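Local coordinates for protein glycosyl transferase family 8 (Streptococcus pneumoniae, PDB 5GVV) that transfers galactose from UDP-galactose to the terminal glucose of the already glycosylated serine-rich repeat protein PsrP, the third step in its O-glycosylation, at residues Ile292-Glu297 against Leu319-Val325. Numbering follows the deposited sequence.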
ATOM      1  N   ILE A 292      20.047 -25.529  -7.369  1.00 16.96           N
ATOM      2  CA  ILE A 292      19.159 -24.870  -6.401  1.00 17.50           C
ATOM      3  C   ILE A 292      17.700 -24.754  -6.875  1.00 15.53           C
ATOM      4  O   ILE A 292      16.767 -24.932  -6.081  1.00 15.77           O
ATOM      5  CB  ILE A 292      19.709 -23.484  -5.934  1.00 14.85           C
ATOM      6  CG1 ILE A 292      18.865 -22.926  -4.786  1.00 16.53           C
ATOM      7  CG2 ILE A 292      19.759 -22.489  -7.084  1.00 17.08           C
ATOM      8  CD1 ILE A 292      18.777 -23.862  -3.595  1.00 15.21           C
ATOM      9  N   ASP A 293      17.499 -24.477  -8.161  1.00 19.13           N
ATOM     10  CA  ASP A 293      16.143 -24.380  -8.699  1.00 18.77           C
ATOM     11  C   ASP A 293      15.437 -25.728  -8.595  1.00 17.63           C
ATOM     12  O   ASP A 293      14.282 -25.815  -8.167  1.00 17.76           O
ATOM     13  CB  ASP A 293      16.173 -23.922 -10.158  1.00 19.45           C
ATOM     14  CG  ASP A 293      16.764 -22.537 -10.322  1.00 22.35           C
ATOM     15  OD1 ASP A 293      17.990 -22.386 -10.126  1.00 21.69           O
ATOM     16  OD2 ASP A 293      16.002 -21.605 -10.652  1.00 21.39           O
ATOM     17  N   TYR A 294      16.146 -26.782  -8.985  1.00 18.22           N
ATOM     18  CA  TYR A 294      15.604 -28.129  -8.925  1.00 16.25           C
ATOM     19  C   TYR A 294      15.253 -28.506  -7.488  1.00 17.46           C
ATOM     20  O   TYR A 294      14.164 -29.017  -7.227  1.00 17.97           O
ATOM     21  CB  TYR A 294      16.607 -29.129  -9.508  1.00 18.77           C
ATOM     22  CG  TYR A 294      16.209 -30.565  -9.282  1.00 18.66           C
ATOM     23  CD1 TYR A 294      15.281 -31.188 -10.109  1.00 21.53           C
ATOM     24  CD2 TYR A 294      16.748 -31.293  -8.233  1.00 20.60           C
ATOM     25  CE1 TYR A 294      14.912 -32.504  -9.899  1.00 21.32           C
ATOM     26  CE2 TYR A 294      16.382 -32.600  -8.010  1.00 18.18           C
ATOM     27  CZ  TYR A 294      15.468 -33.198  -8.844  1.00 21.12           C
ATOM     28  OH  TYR A 294      15.113 -34.501  -8.610  1.00 26.40           O
ATOM     29  N   LEU A 295      16.175 -28.249  -6.560  1.00 18.48           N
ATOM     30  CA  LEU A 295      15.962 -28.586  -5.151  1.00 17.54           C
ATOM     31  C   LEU A 295      14.744 -27.853  -4.596  1.00 14.44           C
ATOM     32  O   LEU A 295      13.916 -28.440  -3.902  1.00 14.65           O
ATOM     33  CB  LEU A 295      17.200 -28.256  -4.316  1.00 12.92           C
ATOM     34  CG  LEU A 295      18.506 -28.955  -4.697  1.00 16.43           C
ATOM     35  CD1 LEU A 295      19.638 -28.553  -3.758  1.00 17.93           C
ATOM     36  CD2 LEU A 295      18.340 -30.469  -4.724  1.00 16.04           C
ATOM     37  N   ALA A 296      14.640 -26.566  -4.909  1.00 15.88           N
ATOM     38  CA  ALA A 296      13.496 -25.768  -4.479  1.00 15.64           C
ATOM     39  C   ALA A 296      12.190 -26.365  -4.987  1.00 19.39           C
ATOM     40  O   ALA A 296      11.219 -26.479  -4.231  1.00 19.35           O
ATOM     41  CB  ALA A 296      13.641 -24.334  -4.956  1.00 15.73           C
ATOM     42  N   GLU A 297      12.168 -26.723  -6.271  1.00 18.44           N
ATOM     43  CA  GLU A 297      10.984 -27.308  -6.899  1.00 18.88           C
ATOM     44  C   GLU A 297      10.583 -28.611  -6.216  1.00 18.94           C
ATOM     45  O   GLU A 297       9.402 -28.852  -5.961  1.00 16.81           O
ATOM     46  CB  GLU A 297      11.241 -27.569  -8.392  1.00 22.07           C
ATOM     47  CG  GLU A 297      11.309 -26.315  -9.258  1.00 24.68           C
ATOM     48  CD  GLU A 297      11.835 -26.582 -10.660  1.00 30.27           C
ATOM     49  OE1 GLU A 297      11.475 -25.816 -11.578  1.00 34.32           O
ATOM     50  OE2 GLU A 297      12.613 -27.544 -10.840  1.00 30.97           O
ATOM     51  N   LEU A 319      14.986 -16.578  -7.971  1.00 12.38           N
ATOM     52  CA  LEU A 319      14.555 -17.614  -7.035  1.00 10.50           C
ATOM     53  C   LEU A 319      13.390 -17.149  -6.153  1.00 10.81           C
ATOM     54  O   LEU A 319      12.777 -17.961  -5.460  1.00 12.28           O
ATOM     55  CB  LEU A 319      15.727 -18.086  -6.168  1.00 13.10           C
ATOM     56  CG  LEU A 319      16.900 -18.777  -6.867  1.00 14.95           C
ATOM     57  CD1 LEU A 319      18.024 -19.086  -5.886  1.00 11.20           C
ATOM     58  CD2 LEU A 319      16.436 -20.052  -7.571  1.00 16.90           C
ATOM     59  N   THR A 320      13.091 -15.849  -6.178  1.00 11.60           N
ATOM     60  CA  THR A 320      11.944 -15.297  -5.452  1.00 12.53           C
ATOM     61  C   THR A 320      10.592 -15.808  -5.960  1.00 14.27           C
ATOM     62  O   THR A 320       9.563 -15.610  -5.310  1.00 16.52           O
ATOM     63  CB  THR A 320      11.927 -13.755  -5.501  1.00 13.33           C
ATOM     64  OG1 THR A 320      11.947 -13.306  -6.865  1.00 14.25           O
ATOM     65  CG2 THR A 320      13.121 -13.180  -4.765  1.00 13.03           C
ATOM     66  N   ARG A 321      10.588 -16.470  -7.114  1.00 13.30           N
ATOM     67  CA  ARG A 321       9.355 -17.036  -7.652  1.00 11.52           C
ATOM     68  C   ARG A 321       8.925 -18.257  -6.845  1.00 17.30           C
ATOM     69  O   ARG A 321       7.766 -18.682  -6.924  1.00 12.73           O
ATOM     70  CB  ARG A 321       9.528 -17.406  -9.127  1.00 13.11           C
ATOM     71  CG  ARG A 321      10.400 -18.636  -9.384  1.00 13.00           C
ATOM     72  CD  ARG A 321      10.812 -18.715 -10.845  1.00 14.65           C
ATOM     73  NE  ARG A 321      11.528 -19.952 -11.167  1.00 13.47           N
ATOM     74  CZ  ARG A 321      12.826 -20.145 -10.950  1.00 16.00           C
ATOM     75  NH1 ARG A 321      13.561 -19.193 -10.385  1.00 13.04           N
ATOM     76  NH2 ARG A 321      13.397 -21.298 -11.288  1.00 19.33           N
ATOM     77  N   PHE A 322       9.862 -18.810  -6.067  1.00 12.67           N
ATOM     78  CA  PHE A 322       9.577 -19.941  -5.189  1.00 13.31           C
ATOM     79  C   PHE A 322       9.141 -19.441  -3.827  1.00 15.16           C
ATOM     80  O   PHE A 322       9.715 -18.481  -3.307  1.00 17.76           O
ATOM     81  CB  PHE A 322      10.817 -20.819  -5.004  1.00 15.09           C
ATOM     82  CG  PHE A 322      11.303 -21.465  -6.264  1.00 15.53           C
ATOM     83  CD1 PHE A 322      10.622 -22.546  -6.809  1.00 18.20           C
ATOM     84  CD2 PHE A 322      12.461 -21.020  -6.886  1.00 14.19           C
ATOM     85  CE1 PHE A 322      11.076 -23.159  -7.964  1.00 17.47           C
ATOM     86  CE2 PHE A 322      12.922 -21.626  -8.041  1.00 14.49           C
ATOM     87  CZ  PHE A 322      12.226 -22.697  -8.583  1.00 17.31           C
ATOM     88  N   PRO A 323       8.136 -20.104  -3.231  1.00 15.33           N
ATOM     89  CA  PRO A 323       7.637 -19.702  -1.915  1.00 16.52           C
ATOM     90  C   PRO A 323       8.559 -20.172  -0.798  1.00 18.28           C
ATOM     91  O   PRO A 323       8.390 -19.735   0.341  1.00 17.44           O
ATOM     92  CB  PRO A 323       6.292 -20.427  -1.822  1.00 19.16           C
ATOM     93  CG  PRO A 323       6.470 -21.653  -2.672  1.00 18.97           C
ATOM     94  CD  PRO A 323       7.366 -21.226  -3.804  1.00 16.24           C
ATOM     95  N   ASN A 324       9.530 -21.025  -1.120  1.00 13.55           N
ATOM     96  CA  ASN A 324      10.392 -21.603  -0.094  1.00 13.21           C
ATOM     97  C   ASN A 324      11.886 -21.248  -0.194  1.00 14.86           C
ATOM     98  O   ASN A 324      12.728 -21.909   0.424  1.00 13.69           O
ATOM     99  CB  ASN A 324      10.218 -23.128  -0.056  1.00 16.19           C
ATOM    100  CG  ASN A 324      10.583 -23.794  -1.370  1.00 14.55           C
ATOM    101  OD1 ASN A 324      10.329 -23.255  -2.447  1.00 14.88           O
ATOM    102  ND2 ASN A 324      11.183 -24.975  -1.286  1.00 15.50           N
ATOM    103  N   VAL A 325      12.222 -20.218  -0.966  1.00 14.19           N
ATOM    104  CA  VAL A 325      13.610 -19.766  -1.034  1.00 14.66           C
ATOM    105  C   VAL A 325      13.704 -18.327  -0.564  1.00 16.88           C
ATOM    106  O   VAL A 325      12.994 -17.449  -1.073  1.00 16.61           O
ATOM    107  CB  VAL A 325      14.182 -19.847  -2.463  1.00 14.46           C
ATOM    108  CG1 VAL A 325      15.641 -19.399  -2.471  1.00 13.27           C
ATOM    109  CG2 VAL A 325      14.059 -21.262  -3.017  1.00 11.58           C
TER
HETATM  110  O   HOH W   1      16.602 -19.151 -11.138  1.00 20.71           O
HETATM  111  O   HOH W   2       8.974 -25.031  -4.112  1.00 19.10           O
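Leu319 divides its two methyls between neighbours on helix 292-298: CD1 packs 4.0 Å from Ile292 CG2, while CD2 lies against the Asp293 carboxylate. Arg321 supplies the charged link. Its chain, extended from CG to NE, carries NH2 to 2.7 Å from Asp293 OD2, a salt bridge with a nearly straight hydrogen bond (173°). OD2 lies in the guanidinium plane and accepts through its anti lone pair, although the two flat groups are tilted against each other. A water donates to the same OD2 and accepts from Arg321 NH1, whose second acceptor is Ala318 O; the guanidinium is thus held at both terminal nitrogens, NH1 and NH2. Phe322 follows, CE2 lying over one face of that guanidinium. Its CG stands anti to the carbonyl carbon (chi1 -63°), directing the ring to Ala296, whose CB sits over one face in a CH-pi contact, 3.8 Å from the Phe322 centroid and 7° off the normal; Arg321 CG lies over the opposite face, offset toward the rim. Glu297 CG approaches Phe322 CE1 obliquely, at 3.4 Å. Asn324 ND2 gives Ala296 O a weak bond of 3.3 Å, its stronger partner being Val302 O, and a water joins Asn324 OD1 to that same Ala296 O. Val325 CG2 closes the row, 3.7 Å from Ala296 CB. Away from the UDP and manganese site, this helix-to-loop packing leads into strand 325-328, outermost within this chain in the parallel six-stranded sheet of a Rossmann-like alpha/beta domain.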